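PDB 5HAX: nucleoporin NUP170 from Chaetomium thermophilum, which probably serves as a scaffold subunit in the inner ring of the nuclear pore complex, the gateway between nucleus and cytoplasm. Local coordinates for residues F93-D96 against N101-L104; D60-H65 against A84-D89; E64-G69 against T73-F78; L77-G82 against E473-T478. All blocks are in the same frame, centred on the assembly; numbering follows the deposited sequence.

Contact 1: F93-D96 against N101-L104; sequences FLWD and NPEL
The indole of Trp-95 meets Pro-102 and Leu-104 at a slant: Pro-102 CG stands 4.1 Å from Trp-95 CD1, on the pyrrole part of the ring, while Leu-104 reaches in from nearer the stem, its CD2 3.8 Å from Trp-95 CB. Around the same side chain lie Ala-84 and Ala-86 of the neighbouring strand, with Val-62 and Pro-59 from the region of helix 60-67. CG of Trp-95 sits between its own backbone N and carbonyl carbon (chi1 76°), which carries the indole back from 101-104, leaving Leu-104 beside CB and Pro-102 at CD1. Pro-102 CG also comes to 3.1 Å from the backbone O of Asp-96, a close contact of a ring carbon with a carbonyl.

Toward the other end the backbones approach more nearly, and Leu-104 CA makes a C-H...O contact of 3.6 Å with Leu-94 O, next to the regular pairing of Leu-94 with Ile-105. No direct hydrogen bond joins 93-96 to 101-104. Instead one water accepts from Asp-96 N at 3.0 Å and donates to Glu-103 O at 2.8 Å. The chemistry thus implies a mixed attachment on the way to strand 105-107: proline and leucine pack against one part of the tryptophan side chain, and a water supplies the polar link between the backbones.

Contact 2: D60-H65 against A84-D89; sequences DKVFEH and AWASID
Val-62 and His-65 face Ala-86 and Ile-88 from a helical turn whose shortest polar bond, Glu-64 N to Asp-60 O, measures 2.9 Å; no hydrogen bond crosses to the strand. The contact between helix and strand is mainly apolar. Val-62 holds CG1 anti to its backbone N (chi1 178°), and this branch touches Ala-86 CB at 3.8 Å, methyl against methyl.

One helical turn on, Ile-88 fits beneath His-65 with two branches: CD1 lies 3.7 Å from His-65 CB, while CG2 approaches the backbone O of His-65 at 3.6 Å. Only the root of the histidine takes part, because its imidazole leads off to stack on the ring of Phe-93, which itself touches Ile-88. With an alanine in place of Ile-88, both the CD1 and CG2 contacts would be gone, and the base of His-65 would probably be left over a gap, its ring less firmly set against Phe-93.

Ala-86 and Ile-88, two residues apart, point to the same face of strand 83-88. The arrangement is that of a helix laid on the face of a beta-propeller blade, the short alanine letting Val-62 come close.

Contact 3: E64-G69 against T73-F78; sequences EHLNAG and TKLGLF
Leu-66 and Thr-73 meet where helix 60-67 turns back into strand 73-78, a tight helix-to-strand connection at the surface. The leucine does most of the touching: its CD2 lies 3.7 Å from Thr-73 CB and 4.0 Å from Thr-73 CG2, the two side chains meeting at a slant. Thr-73 sets CG2 anti to its carbonyl carbon and OG1 between that carbon and the backbone N (chi1 64°), which leaves the methyl turned to the last turn of the helix, where it also nears the backbone O of Leu-66.

Strand 73-78 is an edge strand of a four-stranded propeller blade, and the helix is the link that brings the chain to it from strand 50-57 of the adjacent blade. Farther along the strand, Leu-75 CD2 receives the other branch of the leucine, Leu-66 CD1, at a loose 4.5 Å, and Leu-75 also touches Ala-86 and Leu-477.

After the last turn, Gly-69 N bonds to Leu-66 O at 3.0 Å. Gly-69 CA then passes 4.3 Å from Thr-73 CG2. With no beta carbon on the glycine, the chain can run this near to the threonine methyl as that side chain is placed.

Contact 4: L77-G82 against E473-T478; sequences LFAEIG and EFAVLT
Leu-77 turns its side chain to a chi1 of -111°, about midway between two staggered positions, and this brings CD1 down onto strand 473-478; opposite it, Leu-477 holds CG anti to its backbone N (chi1 173°). The two leucines run past each other in opposite directions, and Leu-77 CD1 settles 3.7 Å from Leu-477 CB. The same methyl lies 3.9 Å from Ala-475 CB and comes as near as 3.2 Å to Ala-475 O, a tight approach for a leucine held away from a staggered chi1. Leu-477 CD2 in turn reaches back toward the backbone N of Leu-77, at 4.0 Å; that N-H is hydrogen-bonded to Glu-442 OE1, on the strand beside 473-478.

Here two blades of the propeller face each other: strand 73-78 belongs to one, and 473-478 to the last along the chain, the blade completed by strand 50-57. No hydrogen bond joins the two segments, as expected of sheets packed through side chains. If an aspartate replaced Leu-77, the methyl contacts with Ala-475 and Leu-477 would go, and a carboxylate would probably be left facing apolar neighbours and the carbonyl of Ala-475.

Beyond the strand the chain turns, with Ile-81 N bonded to Phe-78 O, and Ala-79 CB faces Ala-475 CB more loosely at 4.5 Å. Tyr-97 touches both Leu-77 and Ala-475 at this interface.

In the fold
Contacts 2 and 4 are buried, contact 1 is partly so and contact 3 lies at the surface. Contacts 2 and 3 share helix 60-67, which rests on neighbouring strands 83-88 and 73-78 of one blade; Leu-104 of contact 1 packs on Lys-61 and Val-62 of the same helix. Contact 1 touches contact 2 again through backbone pairing of strands 91-96 and 83-88. Contact 4 leaves the blade: it uses strand 73-78, as contact 3 does, but joins it to a strand nearly four hundred residues later. All four rely on apolar packing without direct hydrogen bonds across; contact 1, half of it loop, alone adds a water bridge.

Contact 1: F93-D96 against N101-L104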
loop_
_atom_site.group_PDB
_atom_site.type_symbol
_atom_site.label_atom_id
_atom_site.label_comp_id
_atom_site.label_asym_id
_atom_site.label_seq_id
_atom_site.Cartn_x
_atom_site.Cartn_y
_atom_site.Cartn_z
ATOM N N PHE A 93 -15.435 -17.065 -16.523
ATOM C CA PHE A 93 -14.550 -18.071 -15.940
ATOM C C PHE A 93 -13.550 -17.395 -15.011
ATOM O O PHE A 93 -12.814 -16.500 -15.437
ATOM C CB PHE A 93 -13.818 -18.853 -17.033
ATOM C CG PHE A 93 -14.737 -19.611 -17.944
ATOM C CD1 PHE A 93 -15.213 -20.859 -17.583
ATOM C CD2 PHE A 93 -15.132 -19.072 -19.158
ATOM C CE1 PHE A 93 -16.064 -21.560 -18.418
ATOM C CE2 PHE A 93 -15.982 -19.766 -19.997
ATOM C CZ PHE A 93 -16.449 -21.013 -19.626
ATOM N N LEU A 94 -13.523 -17.834 -13.754
ATOM C CA LEU A 94 -12.592 -17.352 -12.743
ATOM C C LEU A 94 -11.570 -18.435 -12.425
ATOM O O LEU A 94 -11.845 -19.629 -12.575
ATOM C CB LEU A 94 -13.323 -16.956 -11.455
ATOM C CG LEU A 94 -14.307 -15.783 -11.470
ATOM C CD1 LEU A 94 -15.539 -16.078 -12.314
ATOM C CD2 LEU A 94 -14.720 -15.451 -10.043
ATOM N N TRP A 95 -10.388 -18.019 -11.972
ATOM C CA TRP A 95 -9.373 -18.987 -11.577
ATOM C C TRP A 95 -8.324 -18.318 -10.701
ATOM O O TRP A 95 -8.046 -17.124 -10.836
ATOM C CB TRP A 95 -8.711 -19.638 -12.799
ATOM C CG TRP A 95 -7.720 -18.769 -13.519
ATOM C CD1 TRP A 95 -6.372 -18.709 -13.304
ATOM C CD2 TRP A 95 -7.996 -17.852 -14.585
ATOM N NE1 TRP A 95 -5.794 -17.807 -14.166
ATOM C CE2 TRP A 95 -6.770 -17.267 -14.962
ATOM C CE3 TRP A 95 -9.161 -17.465 -15.254
ATOM C CZ2 TRP A 95 -6.677 -16.318 -15.976
ATOM C CZ3 TRP A 95 -9.065 -16.522 -16.261
ATOM C CH2 TRP A 95 -7.833 -15.960 -16.612
ATOM N N ASP A 96 -7.751 -19.113 -9.798
ATOM C CA ASP A 96 -6.683 -18.670 -8.908
ATOM C C ASP A 96 -5.359 -18.731 -9.662
ATOM O O ASP A 96 -4.855 -19.820 -9.959
ATOM C CB ASP A 96 -6.658 -19.549 -7.660
ATOM C CG ASP A 96 -5.426 -19.330 -6.805
ATOM O OD1 ASP A 96 -4.868 -18.213 -6.812
ATOM O OD2 ASP A 96 -5.017 -20.286 -6.114
ATOM N N ASN A 101 -1.782 -25.364 -11.326
ATOM C CA ASN A 101 -2.717 -25.989 -12.265
ATOM C C ASN A 101 -4.137 -25.699 -11.792
ATOM O O ASN A 101 -4.817 -26.581 -11.249
ATOM C CB ASN A 101 -2.464 -27.493 -12.375
ATOM C CG ASN A 101 -3.337 -28.153 -13.422
ATOM O OD1 ASN A 101 -3.639 -27.560 -14.458
ATOM N ND2 ASN A 101 -3.753 -29.384 -13.154
ATOM N N PRO A 102 -4.620 -24.475 -11.992
ATOM C CA PRO A 102 -5.926 -24.099 -11.438
ATOM C C PRO A 102 -7.081 -24.796 -12.140
ATOM O O PRO A 102 -7.000 -25.159 -13.315
ATOM C CB PRO A 102 -5.991 -22.582 -11.664
ATOM C CG PRO A 102 -4.600 -22.162 -12.027
ATOM C CD PRO A 102 -3.959 -23.344 -12.660
ATOM N N GLU A 103 -8.171 -24.974 -11.393
ATOM C CA GLU A 103 -9.450 -25.369 -11.963
ATOM C C GLU A 103 -10.274 -24.119 -12.245
ATOM O O GLU A 103 -10.236 -23.151 -11.480
ATOM C CB GLU A 103 -10.213 -26.304 -11.020
ATOM C CG GLU A 103 -10.760 -25.640 -9.758
ATOM C CD GLU A 103 -11.637 -26.572 -8.944
ATOM O OE1 GLU A 103 -11.521 -27.804 -9.114
ATOM O OE2 GLU A 103 -12.453 -26.067 -8.141
ATOM N N LEU A 104 -11.018 -24.143 -13.348
ATOM C CA LEU A 104 -11.788 -22.985 -13.787
ATOM C C LEU A 104 -13.158 -22.992 -13.120
ATOM O O LEU A 104 -13.916 -23.959 -13.252
ATOM C CB LEU A 104 -11.934 -22.980 -15.307
ATOM C CG LEU A 104 -10.640 -22.889 -16.120
ATOM C CD1 LEU A 104 -10.959 -22.914 -17.606
ATOM C CD2 LEU A 104 -9.847 -21.639 -15.766
HETATM O O HOH W 1 -9.089 -21.789 -9.291
#

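Contact 2: D60-H65 against A84-D89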
loop_
_atom_site.group_PDB
_atom_site.type_symbol
_atom_site.label_atom_id
_atom_site.label_comp_id
_atom_site.label_asym_id
_atom_site.label_seq_id
_atom_site.Cartn_x
_atom_site.Cartn_y
_atom_site.Cartn_z
ATOM N N ASP A 60 -4.538 -23.105 -20.277
ATOM C CA ASP A 60 -4.808 -23.453 -21.669
ATOM C C ASP A 60 -6.302 -23.521 -21.956
ATOM O O ASP A 60 -6.737 -23.165 -23.056
ATOM C CB ASP A 60 -4.147 -24.789 -22.016
ATOM C CG ASP A 60 -2.633 -24.697 -22.072
ATOM O OD1 ASP A 60 -2.111 -23.660 -22.535
ATOM O OD2 ASP A 60 -1.963 -25.665 -21.656
ATOM N N LYS A 61 -7.101 -23.972 -20.987
ATOM C CA LYS A 61 -8.544 -24.047 -21.195
ATOM C C LYS A 61 -9.146 -22.669 -21.439
ATOM O O LYS A 61 -10.130 -22.545 -22.179
ATOM C CB LYS A 61 -9.208 -24.720 -19.994
ATOM C CG LYS A 61 -9.097 -26.240 -20.003
ATOM C CD LYS A 61 -9.073 -26.819 -18.593
ATOM C CE LYS A 61 -10.417 -26.688 -17.895
ATOM N NZ LYS A 61 -10.294 -26.894 -16.424
ATOM N N VAL A 62 -8.575 -21.625 -20.833
ATOM C CA VAL A 62 -9.050 -20.270 -21.091
ATOM C C VAL A 62 -8.691 -19.844 -22.510
ATOM O O VAL A 62 -9.453 -19.130 -23.170
ATOM C CB VAL A 62 -8.479 -19.298 -20.041
ATOM C CG1 VAL A 62 -8.934 -17.870 -20.325
ATOM C CG2 VAL A 62 -8.901 -19.721 -18.642
ATOM N N PHE A 63 -7.521 -20.266 -23.000
ATOM C CA PHE A 63 -7.163 -19.986 -24.387
ATOM C C PHE A 63 -8.117 -20.683 -25.349
ATOM O O PHE A 63 -8.473 -20.128 -26.395
ATOM C CB PHE A 63 -5.722 -20.421 -24.661
ATOM C CG PHE A 63 -4.684 -19.499 -24.085
ATOM C CD1 PHE A 63 -4.575 -18.192 -24.528
ATOM C CD2 PHE A 63 -3.801 -19.947 -23.116
ATOM C CE1 PHE A 63 -3.617 -17.344 -24.006
ATOM C CE2 PHE A 63 -2.839 -19.105 -22.592
ATOM C CZ PHE A 63 -2.747 -17.801 -23.039
ATOM N N GLU A 64 -8.543 -21.904 -25.012
ATOM C CA GLU A 64 -9.511 -22.614 -25.844
ATOM C C GLU A 64 -10.825 -21.847 -25.924
ATOM O O GLU A 64 -11.403 -21.689 -27.006
ATOM C CB GLU A 64 -9.746 -24.021 -25.292
ATOM C CG GLU A 64 -8.535 -24.937 -25.352
ATOM C CD GLU A 64 -8.776 -26.262 -24.653
ATOM O OE1 GLU A 64 -7.799 -27.009 -24.434
ATOM O OE2 GLU A 64 -9.945 -26.558 -24.321
ATOM N N HIS A 65 -11.316 -21.366 -24.780
ATOM C CA HIS A 65 -12.547 -20.583 -24.772
ATOM C C HIS A 65 -12.354 -19.238 -25.463
ATOM O O HIS A 65 -13.232 -18.786 -26.207
ATOM C CB HIS A 65 -13.028 -20.375 -23.336
ATOM C CG HIS A 65 -13.560 -21.614 -22.684
ATOM N ND1 HIS A 65 -14.642 -22.311 -23.179
ATOM C CD2 HIS A 65 -13.171 -22.270 -21.566
ATOM C CE1 HIS A 65 -14.890 -23.347 -22.399
ATOM N NE2 HIS A 65 -14.011 -23.346 -21.412
ATOM N N ALA A 84 -7.973 -14.154 -11.212
ATOM C CA ALA A 84 -8.209 -13.499 -12.489
ATOM C C ALA A 84 -9.499 -14.046 -13.084
ATOM O O ALA A 84 -10.036 -15.060 -12.629
ATOM C CB ALA A 84 -7.033 -13.715 -13.450
ATOM N N TRP A 85 -10.013 -13.360 -14.104
ATOM C CA TRP A 85 -11.236 -13.811 -14.752
ATOM C C TRP A 85 -11.179 -13.506 -16.239
ATOM O O TRP A 85 -10.451 -12.617 -16.691
ATOM C CB TRP A 85 -12.487 -13.176 -14.130
ATOM C CG TRP A 85 -12.523 -11.675 -14.156
ATOM C CD1 TRP A 85 -12.115 -10.832 -13.168
ATOM C CD2 TRP A 85 -13.014 -10.842 -15.217
ATOM N NE1 TRP A 85 -12.313 -9.526 -13.546
ATOM C CE2 TRP A 85 -12.865 -9.506 -14.799
ATOM C CE3 TRP A 85 -13.561 -11.097 -16.477
ATOM C CZ2 TRP A 85 -13.239 -8.427 -15.596
ATOM C CZ3 TRP A 85 -13.934 -10.024 -17.267
ATOM C CH2 TRP A 85 -13.772 -8.705 -16.823
ATOM N N ALA A 86 -11.962 -14.273 -16.992
ATOM C CA ALA A 86 -12.097 -14.104 -18.429
ATOM C C ALA A 86 -13.560 -14.296 -18.789
ATOM O O ALA A 86 -14.181 -15.270 -18.356
ATOM C CB ALA A 86 -11.225 -15.105 -19.195
ATOM N N SER A 87 -14.109 -13.363 -19.562
ATOM C CA SER A 87 -15.467 -13.470 -20.074
ATOM C C SER A 87 -15.418 -13.758 -21.568
ATOM O O SER A 87 -14.629 -13.153 -22.298
ATOM C CB SER A 87 -16.268 -12.191 -19.807
ATOM O OG SER A 87 -15.778 -11.102 -20.570
ATOM N N ILE A 88 -16.249 -14.701 -22.009
ATOM C CA ILE A 88 -16.383 -15.050 -23.422
ATOM C C ILE A 88 -17.867 -14.989 -23.747
ATOM O O ILE A 88 -18.638 -15.855 -23.314
ATOM C CB ILE A 88 -15.808 -16.438 -23.743
ATOM C CG1 ILE A 88 -14.326 -16.505 -23.366
ATOM C CG2 ILE A 88 -15.978 -16.757 -25.221
ATOM C CD1 ILE A 88 -14.071 -17.090 -22.002
ATOM N N ASP A 89 -18.267 -13.973 -24.512
ATOM C CA ASP A 89 -19.669 -13.742 -24.836
ATOM C C ASP A 89 -20.503 -13.691 -23.559
ATOM O O ASP A 89 -20.346 -12.766 -22.756
ATOM C CB ASP A 89 -20.178 -14.820 -25.797
ATOM C CG ASP A 89 -19.460 -14.792 -27.134
ATOM O OD1 ASP A 89 -19.179 -13.683 -27.640
ATOM O OD2 ASP A 89 -19.171 -15.877 -27.679
#

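Contact 3: E64-G69 against T73-F78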
loop_
_atom_site.group_PDB
_atom_site.type_symbol
_atom_site.label_atom_id
_atom_site.label_comp_id
_atom_site.label_asym_id
_atom_site.label_seq_id
_atom_site.Cartn_x
_atom_site.Cartn_y
_atom_site.Cartn_z
ATOM N N GLU A 64 -8.543 -21.904 -25.012
ATOM C CA GLU A 64 -9.511 -22.614 -25.844
ATOM C C GLU A 64 -10.825 -21.847 -25.924
ATOM O O GLU A 64 -11.403 -21.689 -27.006
ATOM C CB GLU A 64 -9.746 -24.021 -25.292
ATOM C CG GLU A 64 -8.535 -24.937 -25.352
ATOM C CD GLU A 64 -8.776 -26.262 -24.653
ATOM O OE1 GLU A 64 -7.799 -27.009 -24.434
ATOM O OE2 GLU A 64 -9.945 -26.558 -24.321
ATOM N N HIS A 65 -11.316 -21.366 -24.780
ATOM C CA HIS A 65 -12.547 -20.583 -24.772
ATOM C C HIS A 65 -12.354 -19.238 -25.463
ATOM O O HIS A 65 -13.232 -18.786 -26.207
ATOM C CB HIS A 65 -13.028 -20.375 -23.336
ATOM C CG HIS A 65 -13.560 -21.614 -22.684
ATOM N ND1 HIS A 65 -14.642 -22.311 -23.179
ATOM C CD2 HIS A 65 -13.171 -22.270 -21.566
ATOM C CE1 HIS A 65 -14.890 -23.347 -22.399
ATOM N NE2 HIS A 65 -14.011 -23.346 -21.412
ATOM N N LEU A 66 -11.214 -18.583 -25.227
ATOM C CA LEU A 66 -10.985 -17.258 -25.794
ATOM C C LEU A 66 -10.953 -17.309 -27.317
ATOM O O LEU A 66 -11.590 -16.493 -27.990
ATOM C CB LEU A 66 -9.682 -16.671 -25.247
ATOM C CG LEU A 66 -9.749 -16.053 -23.846
ATOM C CD1 LEU A 66 -8.349 -15.793 -23.315
ATOM C CD2 LEU A 66 -10.560 -14.764 -23.858
ATOM N N ASN A 67 -10.209 -18.264 -27.878
ATOM C CA ASN A 67 -10.184 -18.432 -29.325
ATOM C C ASN A 67 -11.483 -19.017 -29.864
ATOM O O ASN A 67 -11.691 -18.998 -31.082
ATOM C CB ASN A 67 -9.005 -19.314 -29.730
ATOM C CG ASN A 67 -7.672 -18.611 -29.560
ATOM O OD1 ASN A 67 -7.573 -17.606 -28.857
ATOM N ND2 ASN A 67 -6.638 -19.136 -30.209
ATOM N N ALA A 68 -12.350 -19.532 -28.992
ATOM C CA ALA A 68 -13.703 -19.925 -29.356
ATOM C C ALA A 68 -14.694 -18.777 -29.203
ATOM O O ALA A 68 -15.905 -19.016 -29.138
ATOM C CB ALA A 68 -14.148 -21.121 -28.511
ATOM N N GLY A 69 -14.204 -17.539 -29.143
ATOM C CA GLY A 69 -15.075 -16.392 -28.957
ATOM C C GLY A 69 -15.699 -15.965 -30.271
ATOM O O GLY A 69 -15.003 -15.785 -31.276
ATOM N N THR A 73 -14.707 -10.780 -26.058
ATOM C CA THR A 73 -13.984 -11.368 -24.937
ATOM C C THR A 73 -13.376 -10.253 -24.093
ATOM O O THR A 73 -13.227 -9.117 -24.548
ATOM C CB THR A 73 -12.876 -12.324 -25.399
ATOM O OG1 THR A 73 -11.884 -11.594 -26.132
ATOM C CG2 THR A 73 -13.446 -13.432 -26.275
ATOM N N LYS A 74 -13.011 -10.595 -22.857
ATOM C CA LYS A 74 -12.458 -9.613 -21.932
ATOM C C LYS A 74 -11.750 -10.329 -20.787
ATOM O O LYS A 74 -12.191 -11.396 -20.354
ATOM C CB LYS A 74 -13.560 -8.699 -21.383
ATOM C CG LYS A 74 -13.044 -7.482 -20.640
ATOM C CD LYS A 74 -14.135 -6.433 -20.476
ATOM C CE LYS A 74 -13.630 -5.207 -19.728
ATOM N NZ LYS A 74 -12.400 -4.626 -20.343
ATOM N N LEU A 75 -10.656 -9.729 -20.310
ATOM C CA LEU A 75 -9.887 -10.225 -19.175
ATOM C C LEU A 75 -9.861 -9.180 -18.066
ATOM O O LEU A 75 -9.988 -7.979 -18.324
ATOM C CB LEU A 75 -8.444 -10.563 -19.578
ATOM C CG LEU A 75 -8.233 -11.739 -20.529
ATOM C CD1 LEU A 75 -6.810 -11.751 -21.069
ATOM C CD2 LEU A 75 -8.540 -13.041 -19.817
ATOM N N GLY A 76 -9.678 -9.644 -16.829
ATOM C CA GLY A 76 -9.610 -8.747 -15.686
ATOM C C GLY A 76 -8.976 -9.417 -14.486
ATOM O O GLY A 76 -8.717 -10.623 -14.480
ATOM N N LEU A 77 -8.744 -8.606 -13.452
ATOM C CA LEU A 77 -7.997 -9.011 -12.267
ATOM C C LEU A 77 -8.824 -8.824 -11.003
ATOM O O LEU A 77 -9.516 -7.814 -10.846
ATOM C CB LEU A 77 -6.706 -8.195 -12.124
ATOM C CG LEU A 77 -5.369 -8.900 -12.340
ATOM C CD1 LEU A 77 -4.229 -7.913 -12.139
ATOM C CD2 LEU A 77 -5.202 -10.094 -11.414
ATOM N N PHE A 78 -8.733 -9.802 -10.104
ATOM C CA PHE A 78 -9.168 -9.673 -8.713
ATOM C C PHE A 78 -7.934 -9.817 -7.823
ATOM O O PHE A 78 -7.789 -10.799 -7.090
ATOM C CB PHE A 78 -10.241 -10.726 -8.356
ATOM C CG PHE A 78 -11.552 -10.545 -9.077
ATOM C CD1 PHE A 78 -11.943 -9.308 -9.560
ATOM C CD2 PHE A 78 -12.400 -11.626 -9.260
ATOM C CE1 PHE A 78 -13.153 -9.153 -10.215
ATOM C CE2 PHE A 78 -13.608 -11.477 -9.915
ATOM C CZ PHE A 78 -13.984 -10.240 -10.393
#

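Contact 4: L77-G82 against E473-T478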
loop_
_atom_site.group_PDB
_atom_site.type_symbol
_atom_site.label_atom_id
_atom_site.label_comp_id
_atom_site.label_asym_id
_atom_site.label_seq_id
_atom_site.Cartn_x
_atom_site.Cartn_y
_atom_site.Cartn_z
ATOM N N LEU A 77 -8.744 -8.606 -13.452
ATOM C CA LEU A 77 -7.997 -9.011 -12.267
ATOM C C LEU A 77 -8.824 -8.824 -11.003
ATOM O O LEU A 77 -9.516 -7.814 -10.846
ATOM C CB LEU A 77 -6.706 -8.195 -12.124
ATOM C CG LEU A 77 -5.369 -8.900 -12.340
ATOM C CD1 LEU A 77 -4.229 -7.913 -12.139
ATOM C CD2 LEU A 77 -5.202 -10.094 -11.414
ATOM N N PHE A 78 -8.733 -9.802 -10.104
ATOM C CA PHE A 78 -9.168 -9.673 -8.713
ATOM C C PHE A 78 -7.934 -9.817 -7.823
ATOM O O PHE A 78 -7.789 -10.799 -7.090
ATOM C CB PHE A 78 -10.241 -10.726 -8.356
ATOM C CG PHE A 78 -11.552 -10.545 -9.077
ATOM C CD1 PHE A 78 -11.943 -9.308 -9.560
ATOM C CD2 PHE A 78 -12.400 -11.626 -9.260
ATOM C CE1 PHE A 78 -13.153 -9.153 -10.215
ATOM C CE2 PHE A 78 -13.608 -11.477 -9.915
ATOM C CZ PHE A 78 -13.984 -10.240 -10.393
ATOM N N ALA A 79 -7.043 -8.824 -7.890
ATOM C CA ALA A 79 -5.749 -8.924 -7.224
ATOM C C ALA A 79 -5.870 -9.034 -5.708
ATOM O O ALA A 79 -4.947 -9.545 -5.064
ATOM C CB ALA A 79 -4.885 -7.713 -7.583
ATOM N N GLU A 80 -6.978 -8.568 -5.126
ATOM C CA GLU A 80 -7.127 -8.600 -3.674
ATOM C C GLU A 80 -7.155 -10.026 -3.138
ATOM O O GLU A 80 -6.776 -10.262 -1.984
ATOM C CB GLU A 80 -8.406 -7.865 -3.268
ATOM C CG GLU A 80 -8.584 -7.692 -1.764
ATOM C CD GLU A 80 -10.000 -7.300 -1.387
ATOM O OE1 GLU A 80 -10.643 -6.562 -2.165
ATOM O OE2 GLU A 80 -10.473 -7.740 -0.318
ATOM N N ILE A 81 -7.591 -10.986 -3.955
ATOM C CA ILE A 81 -7.750 -12.375 -3.548
ATOM C C ILE A 81 -6.952 -13.323 -4.435
ATOM O O ILE A 81 -7.105 -14.539 -4.329
ATOM C CB ILE A 81 -9.238 -12.777 -3.527
ATOM C CG1 ILE A 81 -9.869 -12.540 -4.903
ATOM C CG2 ILE A 81 -9.978 -11.988 -2.457
ATOM C CD1 ILE A 81 -11.251 -13.133 -5.058
ATOM N N GLY A 82 -6.109 -12.788 -5.314
ATOM C CA GLY A 82 -5.267 -13.629 -6.143
ATOM C C GLY A 82 -5.997 -14.362 -7.246
ATOM O O GLY A 82 -5.560 -15.442 -7.654
ATOM N N GLU A 473 3.402 -5.924 -3.369
ATOM C CA GLU A 473 3.466 -6.734 -4.574
ATOM C C GLU A 473 2.281 -6.389 -5.462
ATOM O O GLU A 473 1.185 -6.093 -4.974
ATOM C CB GLU A 473 3.475 -8.238 -4.255
ATOM C CG GLU A 473 4.721 -8.691 -3.508
ATOM C CD GLU A 473 4.850 -10.201 -3.426
ATOM O OE1 GLU A 473 3.951 -10.915 -3.918
ATOM O OE2 GLU A 473 5.863 -10.672 -2.868
ATOM N N PHE A 474 2.511 -6.429 -6.772
ATOM C CA PHE A 474 1.535 -5.972 -7.754
ATOM C C PHE A 474 1.411 -7.002 -8.865
ATOM O O PHE A 474 2.421 -7.449 -9.418
ATOM C CB PHE A 474 1.945 -4.614 -8.327
ATOM C CG PHE A 474 2.348 -3.623 -7.278
ATOM C CD1 PHE A 474 1.423 -2.739 -6.747
ATOM C CD2 PHE A 474 3.649 -3.593 -6.805
ATOM C CE1 PHE A 474 1.793 -1.832 -5.772
ATOM C CE2 PHE A 474 4.022 -2.692 -5.830
ATOM C CZ PHE A 474 3.092 -1.810 -5.314
ATOM N N ALA A 475 0.174 -7.376 -9.178
ATOM C CA ALA A 475 -0.110 -8.327 -10.243
ATOM C C ALA A 475 -0.345 -7.564 -11.541
ATOM O O ALA A 475 -1.277 -6.757 -11.627
ATOM C CB ALA A 475 -1.325 -9.181 -9.889
ATOM N N VAL A 476 0.495 -7.820 -12.540
ATOM C CA VAL A 476 0.398 -7.185 -13.851
ATOM C C VAL A 476 -0.246 -8.207 -14.782
ATOM O O VAL A 476 0.399 -9.171 -15.206
ATOM C CB VAL A 476 1.768 -6.732 -14.367
ATOM C CG1 VAL A 476 1.635 -6.080 -15.742
ATOM C CG2 VAL A 476 2.416 -5.778 -13.382
ATOM N N LEU A 477 -1.519 -7.995 -15.107
ATOM C CA LEU A 477 -2.234 -8.889 -16.009
ATOM C C LEU A 477 -1.965 -8.495 -17.454
ATOM O O LEU A 477 -2.175 -7.340 -17.838
ATOM C CB LEU A 477 -3.734 -8.846 -15.723
ATOM C CG LEU A 477 -4.645 -9.615 -16.689
ATOM C CD1 LEU A 477 -4.407 -11.115 -16.584
ATOM C CD2 LEU A 477 -6.105 -9.278 -16.429
ATOM N N THR A 478 -1.498 -9.452 -18.247
ATOM C CA THR A 478 -1.355 -9.300 -19.690
ATOM C C THR A 478 -2.254 -10.314 -20.388
ATOM O O THR A 478 -2.951 -11.110 -19.751
ATOM C CB THR A 478 0.100 -9.485 -20.132
ATOM O OG1 THR A 478 0.462 -10.869 -20.046
ATOM C CG2 THR A 478 1.043 -8.654 -19.273
#